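PDB 4Y7D: Alpha/beta hydrolase fold protein from Nakamurella multipartita, which probably acts as a hydrolase built on the alpha/beta hydrolase fold, its substrate not established. Local coordinates for residues F260-A263 with G267-L270; V244-A249 with V253-S258; S112-A117 with D236-P241. One frame throughout, in Å; residues are numbered along the deposited sequence. Where two conformers were deposited one is given.

Contact 1. Residues F260-A263 with G267-L270; sequences FAAA and GSEL
Leu-270 meets Ala-262 most closely at the root of its side chain. CB of Leu-270 lies 3.9 Å from CB of Ala-262, an apolar touch between a residue on the edge strand and one on the helix beside it. The chain then turns away from the alanine methyl: CG sits further off, and of the two branches CD2 comes back to 4.2 Å from Ala-262 CB. CG stands opposite the backbone N (chi1 -180°), and CD1, the other branch, is carried along the helix toward Ser-258 and the strand residue Val-244. One small methyl thus touches both the base and one tip of a longer side chain, which also packs against Arg-259.

On the flank of the same methyl stands Ser-268. Its OG is 3.6 Å from Ala-262 CB and also approaches the backbone, lying 2.9 Å from Ala-262 O. The first torsion (chi1 71°) sets OG between the serine's own N and carbonyl carbon, and this turns it to a point just past the end of the helix, where the hydroxyl is hydrogen-bonded to the carbonyl O of Ile-265. The loop is thereby tied to the residue that directly follows the helix, just before the chain enters the strand.

The arrangement illustrates the second half of a beta-alpha-beta unit, in which strand 242-247 leads into helix 255-264 and a tight return leads into strand 269-273. The helix lies against one face of the sheet, and the two strands run parallel and adjacent beneath it, with 269-273 outermost on that side.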
loop_
_atom_site.group_PDB
_atom_site.type_symbol
_atom_site.label_atom_id
_atom_site.label_comp_id
_atom_site.label_asym_id
_atom_site.label_seq_id
_atom_site.Cartn_x
_atom_site.Cartn_y
_atom_site.Cartn_z
ATOM N N PHE A 260 -15.231 1.701 8.631
ATOM C CA PHE A 260 -15.421 0.405 9.229
ATOM C C PHE A 260 -14.209 0.033 10.075
ATOM O O PHE A 260 -14.370 -0.442 11.185
ATOM C CB PHE A 260 -15.644 -0.681 8.150
ATOM C CG PHE A 260 -15.681 -2.084 8.671
ATOM C CD1 PHE A 260 -16.783 -2.546 9.344
ATOM C CD2 PHE A 260 -14.649 -2.961 8.436
ATOM C CE1 PHE A 260 -16.816 -3.834 9.814
ATOM C CE2 PHE A 260 -14.684 -4.262 8.895
ATOM C CZ PHE A 260 -15.798 -4.695 9.574
ATOM N N ALA A 261 -13.016 0.168 9.509
ATOM C CA ALA A 261 -11.787 -0.229 10.182
ATOM C C ALA A 261 -11.623 0.564 11.474
ATOM O O ALA A 261 -11.360 -0.042 12.513
ATOM C CB ALA A 261 -10.591 -0.065 9.261
ATOM N N ALA A 262 -11.843 1.887 11.422
ATOM C CA ALA A 262 -11.711 2.708 12.607
ATOM C C ALA A 262 -12.731 2.328 13.684
ATOM O O ALA A 262 -12.412 2.349 14.883
ATOM C CB ALA A 262 -11.772 4.170 12.270
ATOM N N ALA A 263 -13.937 1.905 13.259
ATOM C CA ALA A 263 -14.981 1.516 14.188
ATOM C C ALA A 263 -14.656 0.214 14.853
ATOM O O ALA A 263 -15.123 -0.045 15.952
ATOM C CB ALA A 263 -16.327 1.450 13.461
ATOM N N GLY A 267 -9.648 2.621 20.062
ATOM C CA GLY A 267 -8.586 3.637 20.269
ATOM C C GLY A 267 -7.975 4.166 18.986
ATOM O O GLY A 267 -7.088 5.003 19.017
ATOM N N SER A 268 -8.420 3.670 17.820
ATOM C CA SER A 268 -7.901 4.149 16.529
ATOM C C SER A 268 -8.323 5.555 16.243
ATOM O O SER A 268 -9.301 6.072 16.807
ATOM C CB SER A 268 -8.302 3.192 15.363
ATOM O OG SER A 268 -9.669 3.305 15.111
ATOM N N GLU A 269 -7.534 6.207 15.414
ATOM C CA GLU A 269 -7.790 7.545 14.916
ATOM C C GLU A 269 -8.070 7.468 13.414
ATOM O O GLU A 269 -7.329 6.784 12.692
ATOM C CB GLU A 269 -6.563 8.421 15.091
ATOM C CG GLU A 269 -6.061 8.540 16.500
ATOM C CD GLU A 269 -4.849 9.451 16.560
ATOM O OE1 GLU A 269 -4.042 9.554 15.579
ATOM O OE2 GLU A 269 -4.707 10.082 17.598
ATOM N N LEU A 270 -9.099 8.162 12.961
ATOM C CA LEU A 270 -9.446 8.243 11.549
ATOM C C LEU A 270 -9.196 9.664 11.061
ATOM O O LEU A 270 -9.682 10.627 11.655
ATOM C CB LEU A 270 -10.931 7.900 11.365
ATOM C CG LEU A 270 -11.493 7.920 9.950
ATOM C CD1 LEU A 270 -10.754 7.015 8.966
ATOM C CD2 LEU A 270 -12.957 7.515 10.089
#

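Contact 2. Residues V244-A249 with V253-S258; sequences VVSGTA and VDPEFS
Pro-255 and Ser-246 make the closest touch, the proline CB standing 3.4 Å from the serine OG. Next to it, CG of the pyrrolidine ring lies over the end of the strand, 3.6 Å from Gly-247 O. One helical turn on, Ser-258 meets the strand twice: its OG is 3.6 Å from Ser-246 CB, and its CB is 3.6 Å from Val-244 CG1. That valine branch reaches the helix because it is opposite the backbone N (chi1 -175°).

Water 1 lies 2.7 Å from Ser-246 OG and donates a weak bond to Val-253 O. Strand 242-247 and helix 255-264 form the first half of a beta-alpha-beta unit, and the loop joining them is where alpha/beta hydrolases usually carry the acid of the catalytic triad. Here Asp-250 accepts from Val-253 N, and the side chain of Val-253 touches Ser-107 and His-278.

Farther out, Asp-254 is the N-cap of the helix. Its OD2 takes the N-H of Glu-256 at 2.9 Å in a nearly straight bond (165°), met on the anti side and 30° out of the carboxylate plane. Glu-256 OE1 lies over the centre of one face of the Phe-257 ring and is hydrogen-bonded to His-135 NE2, while the phenylalanine and histidine rings stack.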
loop_
_atom_site.group_PDB
_atom_site.type_symbol
_atom_site.label_atom_id
_atom_site.label_comp_id
_atom_site.label_asym_id
_atom_site.label_seq_id
_atom_site.Cartn_x
_atom_site.Cartn_y
_atom_site.Cartn_z
ATOM N N VAL A 244 -5.836 5.414 10.735
ATOM C CA VAL A 244 -6.541 5.037 9.506
ATOM C C VAL A 244 -6.724 6.330 8.683
ATOM O O VAL A 244 -7.197 7.321 9.230
ATOM C CB VAL A 244 -7.895 4.456 9.846
ATOM C CG1 VAL A 244 -8.569 3.943 8.585
ATOM C CG2 VAL A 244 -7.762 3.320 10.868
ATOM N N VAL A 245 -6.323 6.313 7.422
ATOM C CA VAL A 245 -6.314 7.509 6.559
ATOM C C VAL A 245 -7.146 7.252 5.316
ATOM O O VAL A 245 -6.871 6.284 4.583
ATOM C CB VAL A 245 -4.896 7.913 6.141
ATOM C CG1 VAL A 245 -4.910 9.197 5.315
ATOM C CG2 VAL A 245 -3.988 8.052 7.346
ATOM N N SER A 246 -8.116 8.150 5.063
ATOM C CA SER A 246 -8.991 8.050 3.910
ATOM C C SER A 246 -9.155 9.388 3.182
ATOM O O SER A 246 -9.442 10.404 3.753
ATOM C CB SER A 246 -10.376 7.525 4.323
ATOM O OG SER A 246 -11.283 7.516 3.230
ATOM N N GLY A 247 -8.990 9.353 1.875
ATOM C CA GLY A 247 -9.337 10.479 1.019
ATOM C C GLY A 247 -10.800 10.397 0.666
ATOM O O GLY A 247 -11.296 9.335 0.235
ATOM N N THR A 248 -11.527 11.517 0.818
ATOM C CA THR A 248 -12.983 11.440 0.696
ATOM C C THR A 248 -13.480 11.175 -0.726
ATOM O O THR A 248 -14.631 10.759 -0.898
ATOM C CB THR A 248 -13.689 12.706 1.220
ATOM O OG1 THR A 248 -13.472 13.823 0.335
ATOM C CG2 THR A 248 -13.286 12.987 2.634
ATOM N N ALA A 249 -12.626 11.415 -1.712
ATOM C CA ALA A 249 -12.972 11.208 -3.113
ATOM C C ALA A 249 -12.362 9.916 -3.687
ATOM O O ALA A 249 -12.392 9.741 -4.894
ATOM C CB ALA A 249 -12.513 12.372 -3.924
ATOM N N VAL A 253 -10.583 2.366 -3.249
ATOM C CA VAL A 253 -11.041 1.724 -2.012
ATOM C C VAL A 253 -11.990 2.693 -1.332
ATOM O O VAL A 253 -11.571 3.790 -0.867
ATOM C CB VAL A 253 -9.856 1.350 -1.100
ATOM C CG1 VAL A 253 -10.323 0.837 0.265
ATOM C CG2 VAL A 253 -8.999 0.308 -1.798
ATOM N N ASP A 254 -13.257 2.344 -1.313
ATOM C CA ASP A 254 -14.255 3.257 -0.759
ATOM C C ASP A 254 -13.932 3.731 0.657
ATOM O O ASP A 254 -13.428 2.960 1.463
ATOM C CB ASP A 254 -15.660 2.663 -0.727
ATOM C CG ASP A 254 -16.704 3.736 -0.552
ATOM O OD1 ASP A 254 -17.102 4.401 -1.580
ATOM O OD2 ASP A 254 -17.165 3.940 0.562
ATOM N N PRO A 255 -14.183 5.017 0.940
ATOM C CA PRO A 255 -14.000 5.500 2.328
ATOM C C PRO A 255 -14.682 4.641 3.416
ATOM O O PRO A 255 -14.210 4.610 4.586
ATOM C CB PRO A 255 -14.529 6.925 2.275
ATOM C CG PRO A 255 -14.180 7.363 0.870
ATOM C CD PRO A 255 -14.478 6.122 0.011
ATOM N N GLU A 256 -15.769 3.942 3.067
ATOM C CA GLU A 256 -16.462 3.081 4.031
ATOM C C GLU A 256 -15.537 2.016 4.590
ATOM O O GLU A 256 -15.711 1.568 5.759
ATOM C CB GLU A 256 -17.702 2.372 3.382
ATOM C CG GLU A 256 -18.449 1.371 4.289
ATOM C CD GLU A 256 -17.948 -0.142 4.297
ATOM O OE1 GLU A 256 -17.110 -0.553 3.422
ATOM O OE2 GLU A 256 -18.439 -0.929 5.203
ATOM N N PHE A 257 -14.551 1.569 3.800
ATOM C CA PHE A 257 -13.618 0.576 4.330
ATOM C C PHE A 257 -12.843 1.152 5.525
ATOM O O PHE A 257 -12.574 0.422 6.528
ATOM C CB PHE A 257 -12.619 0.100 3.294
ATOM C CG PHE A 257 -13.195 -0.873 2.278
ATOM C CD1 PHE A 257 -13.273 -2.200 2.566
ATOM C CD2 PHE A 257 -13.633 -0.442 1.037
ATOM C CE1 PHE A 257 -13.807 -3.100 1.659
ATOM C CE2 PHE A 257 -14.189 -1.340 0.112
ATOM C CZ PHE A 257 -14.256 -2.676 0.429
ATOM N N SER A 258 -12.465 2.408 5.391
ATOM C CA SER A 258 -11.731 3.047 6.497
ATOM C C SER A 258 -12.600 3.388 7.729
ATOM O O SER A 258 -12.114 3.312 8.872
ATOM C CB SER A 258 -11.043 4.290 5.993
ATOM O OG SER A 258 -9.978 4.008 5.067
HETATM O O HOH W 1 -10.086 5.967 1.302
#

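Contact 3. Residues S112-A117 with D236-P241; sequences SSYRLA and DRITAP
Ile-238 and Ala-117 bury more surface than any other pair here, the isoleucine resting on the alanine methyl with several of its carbons. CG1 of Ile-238 is 3.8 Å from Ala-117 CB, and CD1 and CG2 are hardly farther from that same atom. CG1 is opposite the carbonyl carbon (chi1 -63°) and the chain beyond it is extended, a shape that carries CD1 past the alanine to the neighbouring Tyr-114. There CD1 comes within 3.7 Å of Tyr-114 CD1, approaching the ring obliquely. The tyrosine is anchored at its other end, where OH is hydrogen-bonded to Ser-129 OG on strand 124-130. An alanine in place of Ile-238 would probably open a gap between the loop and the helix, with the Ala-117 methyl and the near side of the tyrosine ring deprived of their apolar cover.

Helix 110-119 is the one that follows strand 101-106, and in the alpha/beta hydrolase fold the sharp turn between these two elements is the nucleophile elbow. Residues 236-241, more than a hundred residues later, meet this helix beyond the elbow, bringing the chain back from the inserted helices to strand 242-247. A water joins the two backbones: water 2 donates to Ala-117 O at 2.8 Å and accepts from Thr-239 N at 2.9 Å.

Arg-237, in the conformer given, supplies the third large share. Its NH1 stands 4.1 Å from Arg-115 NH2, the two guanidinium planes inclined by 61°. They are gathered round one carboxylate, for Glu-234 OE1 forms salt bridges with NH1 of both arginines. Arg-115 NH1 also bonds to Leu-233 O, and its NH2 has a second acid in Asp-83.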
loop_
_atom_site.group_PDB
_atom_site.type_symbol
_atom_site.label_atom_id
_atom_site.label_comp_id
_atom_site.label_asym_id
_atom_site.label_seq_id
_atom_site.Cartn_x
_atom_site.Cartn_y
_atom_site.Cartn_z
ATOM N N SER A 112 -3.643 -8.582 4.728
ATOM C CA SER A 112 -2.552 -9.309 5.355
ATOM C C SER A 112 -1.992 -8.485 6.547
ATOM O O SER A 112 -1.581 -9.063 7.552
ATOM C CB SER A 112 -1.456 -9.589 4.347
ATOM O OG SER A 112 -0.884 -8.432 3.738
ATOM N N SER A 113 -2.023 -7.182 6.436
ATOM C CA SER A 113 -1.505 -6.320 7.538
ATOM C C SER A 113 -2.471 -6.376 8.730
ATOM O O SER A 113 -2.026 -6.490 9.911
ATOM C CB SER A 113 -1.319 -4.903 7.055
ATOM O OG SER A 113 -0.381 -4.823 5.982
ATOM N N TYR A 114 -3.784 -6.243 8.459
ATOM C CA TYR A 114 -4.766 -6.404 9.501
ATOM C C TYR A 114 -4.660 -7.780 10.160
ATOM O O TYR A 114 -4.732 -7.870 11.414
ATOM C CB TYR A 114 -6.173 -6.167 9.026
ATOM C CG TYR A 114 -6.516 -4.729 8.725
ATOM C CD1 TYR A 114 -6.278 -3.699 9.669
ATOM C CD2 TYR A 114 -7.045 -4.371 7.500
ATOM C CE1 TYR A 114 -6.642 -2.405 9.418
ATOM C CE2 TYR A 114 -7.426 -3.055 7.223
ATOM C CZ TYR A 114 -7.201 -2.064 8.171
ATOM O OH TYR A 114 -7.562 -0.772 7.923
ATOM N N ARG A 115 -4.483 -8.836 9.381
ATOM C CA ARG A 115 -4.308 -10.158 9.996
ATOM C C ARG A 115 -3.064 -10.259 10.916
ATOM O O ARG A 115 -3.082 -10.961 11.945
ATOM C CB ARG A 115 -4.290 -11.278 8.955
ATOM C CG ARG A 115 -5.634 -11.563 8.275
ATOM C CD ARG A 115 -6.779 -11.779 9.265
ATOM N NE ARG A 115 -6.569 -13.014 10.014
ATOM C CZ ARG A 115 -7.149 -13.318 11.159
ATOM N NH1 ARG A 115 -7.908 -12.431 11.819
ATOM N NH2 ARG A 115 -6.888 -14.509 11.693
ATOM N N LEU A 116 -1.982 -9.621 10.507
ATOM C CA LEU A 116 -0.771 -9.609 11.316
ATOM C C LEU A 116 -1.067 -8.905 12.646
ATOM O O LEU A 116 -0.760 -9.414 13.727
ATOM C CB LEU A 116 0.350 -8.885 10.573
ATOM C CG LEU A 116 1.699 -8.849 11.311
ATOM C CD1 LEU A 116 2.287 -10.258 11.489
ATOM C CD2 LEU A 116 2.690 -7.963 10.609
ATOM N N ALA A 117 -1.705 -7.731 12.578
ATOM C CA ALA A 117 -2.031 -7.013 13.806
ATOM C C ALA A 117 -3.035 -7.768 14.696
ATOM O O ALA A 117 -2.936 -7.707 15.924
ATOM C CB ALA A 117 -2.525 -5.579 13.506
ATOM N N ASP A 236 -11.411 -6.184 15.172
ATOM C CA ASP A 236 -11.727 -5.857 16.561
ATOM C C ASP A 236 -10.735 -6.459 17.540
ATOM O O ASP A 236 -10.680 -6.043 18.688
ATOM C CB ASP A 236 -13.148 -6.313 16.891
ATOM C CG ASP A 236 -13.376 -7.783 16.586
ATOM O OD1 ASP A 236 -13.440 -8.176 15.411
ATOM O OD2 ASP A 236 -13.477 -8.563 17.545
ATOM N N ARG A 237 -9.942 -7.427 17.086
ATOM C CA ARG A 237 -8.887 -8.024 17.917
ATOM C C ARG A 237 -7.646 -7.117 18.042
ATOM O O ARG A 237 -6.779 -7.338 18.906
ATOM C CB ARG A 237 -8.439 -9.374 17.334
ATOM C CG ARG A 237 -9.510 -10.460 17.358
ATOM C CD ARG A 237 -9.048 -11.706 16.615
ATOM N NE ARG A 237 -7.913 -12.383 17.270
ATOM C CZ ARG A 237 -7.266 -13.462 16.797
ATOM N NH1 ARG A 237 -7.607 -14.042 15.653
ATOM N NH2 ARG A 237 -6.250 -13.969 17.480
ATOM N N ILE A 238 -7.537 -6.127 17.178
ATOM C CA ILE A 238 -6.313 -5.297 17.101
ATOM C C ILE A 238 -6.192 -4.362 18.278
ATOM O O ILE A 238 -7.143 -3.625 18.584
ATOM C CB ILE A 238 -6.259 -4.532 15.750
ATOM C CG1 ILE A 238 -6.189 -5.518 14.593
ATOM C CG2 ILE A 238 -5.129 -3.504 15.706
ATOM C CD1 ILE A 238 -6.299 -4.829 13.235
ATOM N N THR A 239 -5.033 -4.410 18.956
ATOM C CA THR A 239 -4.741 -3.532 20.084
ATOM C C THR A 239 -3.635 -2.545 19.836
ATOM O O THR A 239 -3.337 -1.738 20.728
ATOM C CB THR A 239 -4.408 -4.351 21.375
ATOM O OG1 THR A 239 -3.355 -5.301 21.100
ATOM C CG2 THR A 239 -5.736 -5.024 21.895
ATOM N N ALA A 240 -3.028 -2.589 18.648
ATOM C CA ALA A 240 -1.988 -1.617 18.307
ATOM C C ALA A 240 -2.582 -0.243 18.177
ATOM O O ALA A 240 -3.685 -0.116 17.675
ATOM C CB ALA A 240 -1.333 -1.978 16.977
ATOM N N PRO A 241 -1.803 0.795 18.539
ATOM C CA PRO A 241 -2.130 2.174 18.211
ATOM C C PRO A 241 -2.193 2.294 16.715
ATOM O O PRO A 241 -1.310 1.747 16.006
ATOM C CB PRO A 241 -0.917 2.951 18.751
ATOM C CG PRO A 241 -0.320 2.099 19.765
ATOM C CD PRO A 241 -0.533 0.699 19.281
HETATM O O HOH W 2 -2.693 -5.441 17.497
#

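Overall arrangement
Contacts 1 and 2 are successive halves of one beta-alpha-beta unit: their centres are 11 Å apart, both use helix 255-264, and their strands adjoin through a probable hydrogen bond of 2.8 Å from Val-244 N to Glu-269 O. Contact 3 leads into contact 2 along the chain, although their centres are 18 Å apart. Its link to contact 1 is spatial instead, with centres 12 Å apart and Ala-261 CB packed 3.4 Å from Tyr-114 OH. The loop within contact 2 is where this family usually carries the triad acid; the helix of contact 3 follows the probable elbow. The sodium ion at Ala-176 and Gly-179 is remote, about 13 Å from the side chain of Pro-255.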